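Local coordinates for protein post-proline cleaving enzyme (Rickettsia typhi, PDB 4HVT) that probably works as a serine endopeptidase of the prolyl oligopeptidase family, cleaving oligopeptides after proline, at residues R98-V102 with D103-K107; V323-F327 with T328-K332; L390-Y394 with Q395-F399. One frame throughout, in Å; residues are numbered along the deposited sequence.

Contact 1. Residues R98-V102 with D103-K107; sequences RRTLV and DNYSK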
loop_
_atom_site.group_PDB
_atom_site.type_symbol
_atom_site.label_atom_id
_atom_site.label_comp_id
_atom_site.label_asym_id
_atom_site.label_seq_id
_atom_site.Cartn_x
_atom_site.Cartn_y
_atom_site.Cartn_z
ATOM N N ARG A 98 -21.705 0.415 -2.105
ATOM C CA ARG A 98 -22.898 -0.149 -2.748
ATOM C C ARG A 98 -22.827 -1.677 -2.882
ATOM O O ARG A 98 -21.777 -2.305 -2.624
ATOM C CB ARG A 98 -23.147 0.541 -4.091
ATOM C CG ARG A 98 -22.055 0.335 -5.074
ATOM C CD ARG A 98 -22.280 1.127 -6.381
ATOM N NE ARG A 98 -21.356 0.579 -7.318
ATOM C CZ ARG A 98 -21.357 0.817 -8.629
ATOM N NH1 ARG A 98 -22.240 1.653 -9.159
ATOM N NH2 ARG A 98 -20.441 0.237 -9.392
ATOM N N ARG A 99 -23.984 -2.272 -3.116
ATOM C CA ARG A 99 -24.058 -3.721 -3.235
ATOM C C ARG A 99 -25.071 -4.203 -4.268
ATOM O O ARG A 99 -26.040 -3.504 -4.624
ATOM C CB ARG A 99 -24.362 -4.365 -1.875
ATOM C CG ARG A 99 -25.754 -4.115 -1.387
ATOM C CD ARG A 99 -26.022 -4.826 -0.077
ATOM N NE ARG A 99 -27.432 -4.793 0.238
ATOM C CZ ARG A 99 -27.983 -5.589 1.146
ATOM N NH1 ARG A 99 -27.217 -6.412 1.828
ATOM N NH2 ARG A 99 -29.276 -5.547 1.360
ATOM N N THR A 100 -24.854 -5.436 -4.700
ATOM C CA THR A 100 -25.797 -6.099 -5.607
ATOM C C THR A 100 -25.804 -7.596 -5.356
ATOM O O THR A 100 -24.786 -8.209 -4.959
ATOM C CB THR A 100 -25.464 -5.795 -7.087
ATOM O OG1 THR A 100 -26.613 -6.007 -7.913
ATOM C CG2 THR A 100 -24.359 -6.652 -7.591
ATOM N N LEU A 101 -26.947 -8.223 -5.600
ATOM C CA LEU A 101 -27.023 -9.673 -5.509
ATOM C C LEU A 101 -25.947 -10.327 -6.401
ATOM O O LEU A 101 -25.683 -9.865 -7.511
ATOM C CB LEU A 101 -28.415 -10.120 -5.944
ATOM C CG LEU A 101 -29.549 -9.697 -4.978
ATOM C CD1 LEU A 101 -30.921 -9.851 -5.586
ATOM C CD2 LEU A 101 -29.439 -10.552 -3.725
ATOM N N VAL A 102 -25.354 -11.414 -5.911
ATOM C CA VAL A 102 -24.299 -12.091 -6.591
ATOM C C VAL A 102 -24.816 -12.490 -7.991
ATOM O O VAL A 102 -24.072 -12.405 -8.967
ATOM C CB VAL A 102 -23.775 -13.354 -5.829
ATOM C CG1 VAL A 102 -22.806 -14.123 -6.698
ATOM C CG2 VAL A 102 -23.042 -13.000 -4.556
ATOM N N ASP A 103 -26.078 -12.912 -8.091
ATOM C CA ASP A 103 -26.616 -13.266 -9.420
ATOM C C ASP A 103 -26.591 -12.101 -10.435
ATOM O O ASP A 103 -26.524 -12.340 -11.645
ATOM C CB ASP A 103 -28.036 -13.803 -9.326
ATOM C CG ASP A 103 -28.097 -15.286 -8.966
ATOM O OD1 ASP A 103 -27.108 -15.865 -8.492
ATOM O OD2 ASP A 103 -29.174 -15.894 -9.176
ATOM N N ASN A 104 -26.714 -10.871 -9.975
ATOM C CA ASN A 104 -26.672 -9.699 -10.842
ATOM C C ASN A 104 -25.274 -9.301 -11.257
ATOM O O ASN A 104 -25.108 -8.564 -12.206
ATOM C CB ASN A 104 -27.282 -8.472 -10.161
ATOM C CG ASN A 104 -28.751 -8.625 -9.892
ATOM O OD1 ASN A 104 -29.446 -9.331 -10.603
ATOM N ND2 ASN A 104 -29.229 -7.962 -8.847
ATOM N N TYR A 105 -24.284 -9.745 -10.483
ATOM C CA TYR A 105 -22.896 -9.254 -10.645
ATOM C C TYR A 105 -22.308 -9.720 -11.958
ATOM O O TYR A 105 -21.354 -9.122 -12.453
ATOM C CB TYR A 105 -22.021 -9.692 -9.450
ATOM C CG TYR A 105 -20.654 -9.110 -9.436
ATOM C CD1 TYR A 105 -20.457 -7.710 -9.290
ATOM C CD2 TYR A 105 -19.558 -9.922 -9.448
ATOM C CE1 TYR A 105 -19.187 -7.195 -9.208
ATOM C CE2 TYR A 105 -18.274 -9.417 -9.338
ATOM C CZ TYR A 105 -18.106 -8.048 -9.221
ATOM O OH TYR A 105 -16.821 -7.577 -9.066
ATOM N N SER A 106 -22.900 -10.752 -12.550
ATOM C CA SER A 106 -22.454 -11.234 -13.870
ATOM C C SER A 106 -22.997 -10.397 -14.998
ATOM O O SER A 106 -22.593 -10.598 -16.147
ATOM C CB SER A 106 -22.861 -12.689 -14.074
ATOM O OG SER A 106 -24.266 -12.834 -14.023
ATOM N N LYS A 107 -23.942 -9.510 -14.724
ATOM C CA LYS A 107 -24.525 -8.667 -15.788
ATOM C C LYS A 107 -23.621 -7.509 -16.105
ATOM O O LYS A 107 -22.982 -6.993 -15.179
ATOM C CB LYS A 107 -25.888 -8.158 -15.351
ATOM C CG LYS A 107 -26.829 -9.339 -15.162
ATOM C CD LYS A 107 -28.120 -8.960 -14.512
ATOM C CE LYS A 107 -29.064 -10.156 -14.518
ATOM N NZ LYS A 107 -30.045 -10.056 -13.417
HETATM O O HOH W 1 -29.378 -6.634 -6.322
#
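The Tyr105 ring meets Thr100 obliquely: the methyl CG2 of Thr100 comes near the root of the tyrosine, 4.3 Å from Tyr105 CB. With CG anti to the backbone N (chi1 -173°), the phenol swings away from residues 98-102, and its hydroxyl ends in a hydrogen bond to the carbonyl of Pro74. The second flat group, the Asn104 amide, reaches back over the turn with its nitrogen end. Asn104 ND2 gives a weak hydrogen bond to Thr100 OG1 at 3.4 Å, bent to 154°, while Leu101 CB lies 3.7 Å from the same Asn104 ND2. The leucine and asparagine side chains run side by side, pointing the same way. A water links the amide to the strand, accepting from Leu101 N at 3.0 Å and, weakly, from Asn104 ND2. At the other end of the amide, Asn104 OD1 takes a 3.0 Å bond from Lys107 NZ, tilted 24° from the carbonyl plane. Both ends of the amide therefore have partners, which should limit its flipping. The stronger polar partner of Thr100 OG1 is Asn111 O, so the threonine hydroxyl sits between the turn and the chain just before strand 113-117.

Backbone bonds hold the turn beneath these side chains: Asn104 N to Leu101 O at 2.9 Å, and Tyr105 N to Val102 O at 3.1 Å. A weak bond from Tyr105 N also reaches Leu101 O. Beyond the turn, Arg436 makes a cation-pi contact with the Tyr105 ring, and Ile435 packs against the same side chain. This is a short helical turn following strand 96-101 of a four-stranded antiparallel blade, placed next to strand 432-436 where the first and last blades of the beta-propeller meet.

Contact 2. Residues V323-F327 with T328-K332; sequences VALHF and TDLLK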
loop_
_atom_site.group_PDB
_atom_site.type_symbol
_atom_site.label_atom_id
_atom_site.label_comp_id
_atom_site.label_asym_id
_atom_site.label_seq_id
_atom_site.Cartn_x
_atom_site.Cartn_y
_atom_site.Cartn_z
ATOM N N VAL A 323 4.598 -21.395 8.392
ATOM C CA VAL A 323 4.230 -22.492 9.274
ATOM C C VAL A 323 2.771 -22.340 9.766
ATOM O O VAL A 323 2.168 -21.242 9.642
ATOM C CB VAL A 323 5.143 -22.524 10.531
ATOM C CG1 VAL A 323 6.633 -22.628 10.168
ATOM C CG2 VAL A 323 4.893 -21.279 11.393
ATOM N N ALA A 324 2.195 -23.457 10.224
ATOM C CA ALA A 324 0.899 -23.462 10.782
ATOM C C ALA A 324 0.974 -24.166 12.099
ATOM O O ALA A 324 1.797 -25.078 12.295
ATOM C CB ALA A 324 -0.045 -24.219 9.889
ATOM N N LEU A 325 0.107 -23.726 12.994
ATOM C CA LEU A 325 -0.011 -24.362 14.320
ATOM C C LEU A 325 -1.386 -24.092 14.903
ATOM O O LEU A 325 -2.071 -23.116 14.623
ATOM C CB LEU A 325 1.053 -23.916 15.323
ATOM C CG LEU A 325 1.195 -22.460 15.762
ATOM C CD1 LEU A 325 2.058 -22.286 17.000
ATOM C CD2 LEU A 325 1.708 -21.513 14.629
ATOM N N HIS A 326 -1.776 -24.953 15.791
ATOM C CA HIS A 326 -2.989 -24.696 16.578
ATOM C C HIS A 326 -2.827 -23.461 17.447
ATOM O O HIS A 326 -1.727 -23.211 18.001
ATOM C CB HIS A 326 -3.322 -25.876 17.493
ATOM C CG HIS A 326 -4.725 -25.835 18.015
ATOM N ND1 HIS A 326 -5.065 -25.391 19.278
ATOM C CD2 HIS A 326 -5.880 -26.272 17.453
ATOM C CE1 HIS A 326 -6.371 -25.478 19.439
ATOM N NE2 HIS A 326 -6.896 -25.998 18.333
ATOM N N PHE A 327 -3.882 -22.644 17.593
ATOM C CA PHE A 327 -3.686 -21.330 18.294
ATOM C C PHE A 327 -3.213 -21.499 19.739
ATOM O O PHE A 327 -2.457 -20.688 20.198
ATOM C CB PHE A 327 -4.936 -20.425 18.256
ATOM C CG PHE A 327 -6.012 -20.844 19.245
ATOM C CD1 PHE A 327 -6.963 -21.802 18.931
ATOM C CD2 PHE A 327 -6.070 -20.252 20.476
ATOM C CE1 PHE A 327 -7.925 -22.218 19.831
ATOM C CE2 PHE A 327 -7.032 -20.640 21.391
ATOM C CZ PHE A 327 -7.946 -21.611 21.093
ATOM N N THR A 328 -3.572 -22.598 20.381
ATOM C CA THR A 328 -3.173 -22.850 21.789
ATOM C C THR A 328 -1.653 -23.019 21.893
ATOM O O THR A 328 -1.073 -22.659 22.914
ATOM C CB THR A 328 -3.848 -24.059 22.424
ATOM O OG1 THR A 328 -3.539 -25.241 21.671
ATOM C CG2 THR A 328 -5.339 -23.794 22.486
ATOM N N ASP A 329 -1.012 -23.517 20.851
ATOM C CA ASP A 329 0.437 -23.685 20.862
ATOM C C ASP A 329 1.159 -22.344 20.768
ATOM O O ASP A 329 2.345 -22.279 21.078
ATOM C CB ASP A 329 0.938 -24.609 19.762
ATOM C CG ASP A 329 0.850 -26.086 20.118
ATOM O OD1 ASP A 329 0.637 -26.445 21.295
ATOM O OD2 ASP A 329 1.027 -26.866 19.190
ATOM N N LEU A 330 0.467 -21.268 20.422
ATOM C CA LEU A 330 1.099 -19.941 20.466
ATOM C C LEU A 330 1.586 -19.543 21.836
ATOM O O LEU A 330 2.534 -18.789 21.939
ATOM C CB LEU A 330 0.146 -18.864 20.016
ATOM C CG LEU A 330 -0.227 -18.857 18.544
ATOM C CD1 LEU A 330 -1.362 -17.884 18.252
ATOM C CD2 LEU A 330 0.961 -18.541 17.675
ATOM N N LEU A 331 0.927 -20.054 22.856
ATOM C CA LEU A 331 1.231 -19.698 24.267
ATOM C C LEU A 331 2.247 -20.594 24.920
ATOM O O LEU A 331 2.589 -20.376 26.118
ATOM C CB LEU A 331 -0.109 -19.669 25.027
ATOM C CG LEU A 331 -1.147 -18.696 24.447
ATOM C CD1 LEU A 331 -2.411 -18.652 25.313
ATOM C CD2 LEU A 331 -0.535 -17.316 24.277
ATOM N N LYS A 332 2.734 -21.601 24.210
ATOM C CA LYS A 332 3.527 -22.672 24.793
ATOM C C LYS A 332 4.990 -22.500 24.457
ATOM O O LYS A 332 5.368 -21.856 23.448
ATOM C CB LYS A 332 3.052 -24.055 24.291
ATOM C CG LYS A 332 1.608 -24.348 24.615
ATOM C CD LYS A 332 1.290 -25.832 24.543
ATOM C CE LYS A 332 -0.190 -26.079 24.842
ATOM N NZ LYS A 332 -0.425 -27.457 25.338
#
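Thr328 meets the rings of both preceding residues. Its methyl CG2 sits over one face of the Phe327 ring in a CH-pi contact, 3.8 Å from the ring centroid and 18° off the ring normal, shifted toward the rim; the same methyl also touches the edge of the His326 imidazole. Its hydroxyl makes the polar link to that imidazole, where Thr328 OG1 and His326 ND1 share a 2.8 Å hydrogen bond close to the ring plane. The Thr328 side chain can serve both rings because OG1 lies between the backbone N and the carbonyl carbon (chi1 59°), leaving CG2 beside the backbone N. A longer, weak bond brings Thr328 N to the same His326 ND1 at 3.4 Å.

The backbone turn follows beneath this group. Asp329 N bonds to His326 O and Leu330 N to Phe327 O, each at 3.0 Å. On the apolar side of the turn, Leu325 crosses Asp329 obliquely: Leu325 CD1 approaches Asp329 CB at 3.8 Å and Leu330 CD2 at 4.0 Å. Leu325 and Leu330 also pack on Trp304 of strand 301-305, so these two leucines rest on the neighbouring strand of their own antiparallel sheet. Asp329 OD2 is held by Ser339 OG, near the start of strand 341-344.

Chemically, the imidazole is gripped at both nitrogens, by Thr328 at ND1 and by Glu300 OE1 at NE2, and Tyr301 adds an edge-to-face ring contact. That should fix the rotation of the His326 ring, while the Glu300 carboxylate, if charged, would favour a proton on NE2 and could stabilise a protonated imidazole.

Contact 3. Residues L390-Y394 with Q395-F399; sequences LKLPY and QNAIF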
loop_
_atom_site.group_PDB
_atom_site.type_symbol
_atom_site.label_atom_id
_atom_site.label_comp_id
_atom_site.label_asym_id
_atom_site.label_seq_id
_atom_site.Cartn_x
_atom_site.Cartn_y
_atom_site.Cartn_z
ATOM N N LEU A 390 -3.946 -24.528 -8.375
ATOM C CA LEU A 390 -4.967 -23.769 -9.087
ATOM C C LEU A 390 -4.305 -23.116 -10.305
ATOM O O LEU A 390 -3.523 -22.164 -10.146
ATOM C CB LEU A 390 -5.586 -22.734 -8.176
ATOM C CG LEU A 390 -6.740 -21.904 -8.747
ATOM C CD1 LEU A 390 -7.916 -22.789 -9.135
ATOM C CD2 LEU A 390 -7.158 -20.850 -7.760
ATOM N N LYS A 391 -4.586 -23.652 -11.492
ATOM C CA LYS A 391 -3.877 -23.238 -12.712
ATOM C C LYS A 391 -4.361 -21.835 -13.080
ATOM O O LYS A 391 -5.567 -21.564 -13.048
ATOM C CB LYS A 391 -4.179 -24.272 -13.838
ATOM N N LEU A 392 -3.444 -20.916 -13.288
ATOM C CA LEU A 392 -3.798 -19.542 -13.650
ATOM C C LEU A 392 -3.674 -19.328 -15.173
ATOM O O LEU A 392 -2.581 -19.351 -15.661
ATOM C CB LEU A 392 -2.865 -18.599 -12.909
ATOM C CG LEU A 392 -2.929 -18.727 -11.373
ATOM C CD1 LEU A 392 -2.088 -17.693 -10.677
ATOM C CD2 LEU A 392 -4.348 -18.694 -10.822
ATOM N N PRO A 393 -4.778 -19.080 -15.880
ATOM C CA PRO A 393 -4.664 -19.059 -17.341
ATOM C C PRO A 393 -4.260 -17.736 -17.938
ATOM O O PRO A 393 -4.823 -17.306 -18.966
ATOM C CB PRO A 393 -6.082 -19.430 -17.787
ATOM C CG PRO A 393 -6.949 -18.773 -16.781
ATOM C CD PRO A 393 -6.174 -18.862 -15.461
ATOM N N TYR A 394 -3.255 -17.103 -17.332
ATOM C CA TYR A 394 -2.553 -15.972 -17.926
ATOM C C TYR A 394 -1.010 -16.258 -17.924
ATOM O O TYR A 394 -0.475 -16.875 -16.969
ATOM C CB TYR A 394 -2.831 -14.731 -17.064
ATOM C CG TYR A 394 -4.120 -13.925 -17.239
ATOM C CD1 TYR A 394 -5.373 -14.464 -16.946
ATOM C CD2 TYR A 394 -4.059 -12.564 -17.542
ATOM C CE1 TYR A 394 -6.541 -13.692 -17.050
ATOM C CE2 TYR A 394 -5.221 -11.794 -17.681
ATOM C CZ TYR A 394 -6.454 -12.358 -17.409
ATOM O OH TYR A 394 -7.606 -11.576 -17.521
ATOM N N GLN A 395 -0.277 -15.816 -18.947
ATOM C CA GLN A 395 1.190 -15.721 -18.835
ATOM C C GLN A 395 1.573 -14.595 -17.873
ATOM O O GLN A 395 0.881 -13.588 -17.800
ATOM C CB GLN A 395 1.857 -15.425 -20.189
ATOM C CG GLN A 395 1.716 -16.551 -21.205
ATOM C CD GLN A 395 2.551 -17.772 -20.841
ATOM O OE1 GLN A 395 2.036 -18.894 -20.755
ATOM N NE2 GLN A 395 3.840 -17.552 -20.597
ATOM N N ASN A 396 2.679 -14.739 -17.152
ATOM C CA ASN A 396 3.075 -13.695 -16.190
ATOM C C ASN A 396 1.913 -13.273 -15.255
ATOM O O ASN A 396 1.737 -12.116 -14.880
ATOM C CB ASN A 396 3.673 -12.502 -16.928
ATOM C CG ASN A 396 5.151 -12.706 -17.259
ATOM O OD1 ASN A 396 5.497 -12.911 -18.399
ATOM N ND2 ASN A 396 6.011 -12.701 -16.242
ATOM N N ALA A 397 1.191 -14.270 -14.801
ATOM C CA ALA A 397 -0.014 -14.070 -14.001
ATOM C C ALA A 397 0.251 -13.320 -12.689
ATOM O O ALA A 397 1.296 -13.486 -12.059
ATOM C CB ALA A 397 -0.642 -15.407 -13.680
ATOM N N ILE A 398 -0.689 -12.432 -12.354
ATOM C CA ILE A 398 -0.765 -11.766 -11.081
ATOM C C ILE A 398 -2.161 -12.050 -10.543
ATOM O O ILE A 398 -3.149 -11.831 -11.255
ATOM C CB ILE A 398 -0.593 -10.236 -11.294
ATOM C CG1 ILE A 398 0.723 -9.958 -12.001
ATOM C CG2 ILE A 398 -0.789 -9.465 -10.000
ATOM C CD1 ILE A 398 1.956 -10.298 -11.211
ATOM N N PHE A 399 -2.205 -12.525 -9.301
ATOM C CA PHE A 399 -3.358 -13.086 -8.606
ATOM C C PHE A 399 -3.786 -12.254 -7.421
ATOM O O PHE A 399 -2.966 -11.800 -6.629
ATOM C CB PHE A 399 -3.020 -14.496 -8.144
ATOM C CG PHE A 399 -4.132 -15.225 -7.433
ATOM C CD1 PHE A 399 -5.038 -15.992 -8.136
ATOM C CD2 PHE A 399 -4.199 -15.211 -6.039
ATOM C CE1 PHE A 399 -6.056 -16.704 -7.462
ATOM C CE2 PHE A 399 -5.165 -15.925 -5.362
ATOM C CZ PHE A 399 -6.114 -16.665 -6.067
HETATM O O HOH W 2 1.526 -17.392 -15.211
#
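Leu392 packs on Ala397 and Phe399 across the loop that carries the chain from one beta-propeller blade to the next. Leu392 CB and Ala397 CB are 4.0 Å apart, and farther along the leucine, Leu392 CD2 comes to 3.9 Å from Phe399 CD1. The two long side chains cross at about a right angle, with the methyl approaching the phenyl ring obliquely. Leu390 CD2 reaches the same ring from the strand end of the loop, 4.3 Å from Phe399 CE1. The phenyl ring arrives there because CG of Phe399 is anti to its own backbone N (chi1 -179°), which sends the side chain back toward the two leucines. Ala397 CB also touches Tyr394, CB to CB at 4.1 Å.

The next shell explains how the chain folds back on itself. Pro393 is the centre of an inverse gamma turn, marked by a weak bond from Tyr394 N to Leu392 O. The Tyr394 ring leads away from residues 395-399, and its OH bonds to Pro420 O and Thr422 OG1. Strand 371-380 backs the apolar group, as Phe399 touches Ala372 and Val374; Ile412 touches Phe399 and Ile414 touches Leu392, both from strand 410-415, which pairs with strand 398-402. Leucines and phenylalanine thus fill part of the interface between adjacent blades. No direct hydrogen bond joins residues 390-394 to 395-399; instead one water spans the bend, donating to Tyr394 O at 2.7 Å and accepting from Ala397 N at 3.2 Å.

In the fold
All three contacts belong to the beta-propeller domain and follow in series along the chain. Contacts 1 and 2 are turns between the third and fourth strands of two blades, after strand 96-101 and strand 322-326 respectively; contact 3 connects strand 388-390 to strand 398-402, passing from one blade to the next. None touches another: the centres of contacts 1 and 2 are about 39 Å apart, those of 2 and 3 about 33 Å, and those of 1 and 3 about 25 Å. Contact 3 leads into the blade whose strand 432-436 borders contact 1, near the propeller's closure. They therefore shape separate parts of the propeller, outside the sheet that carries the probable catalytic serine.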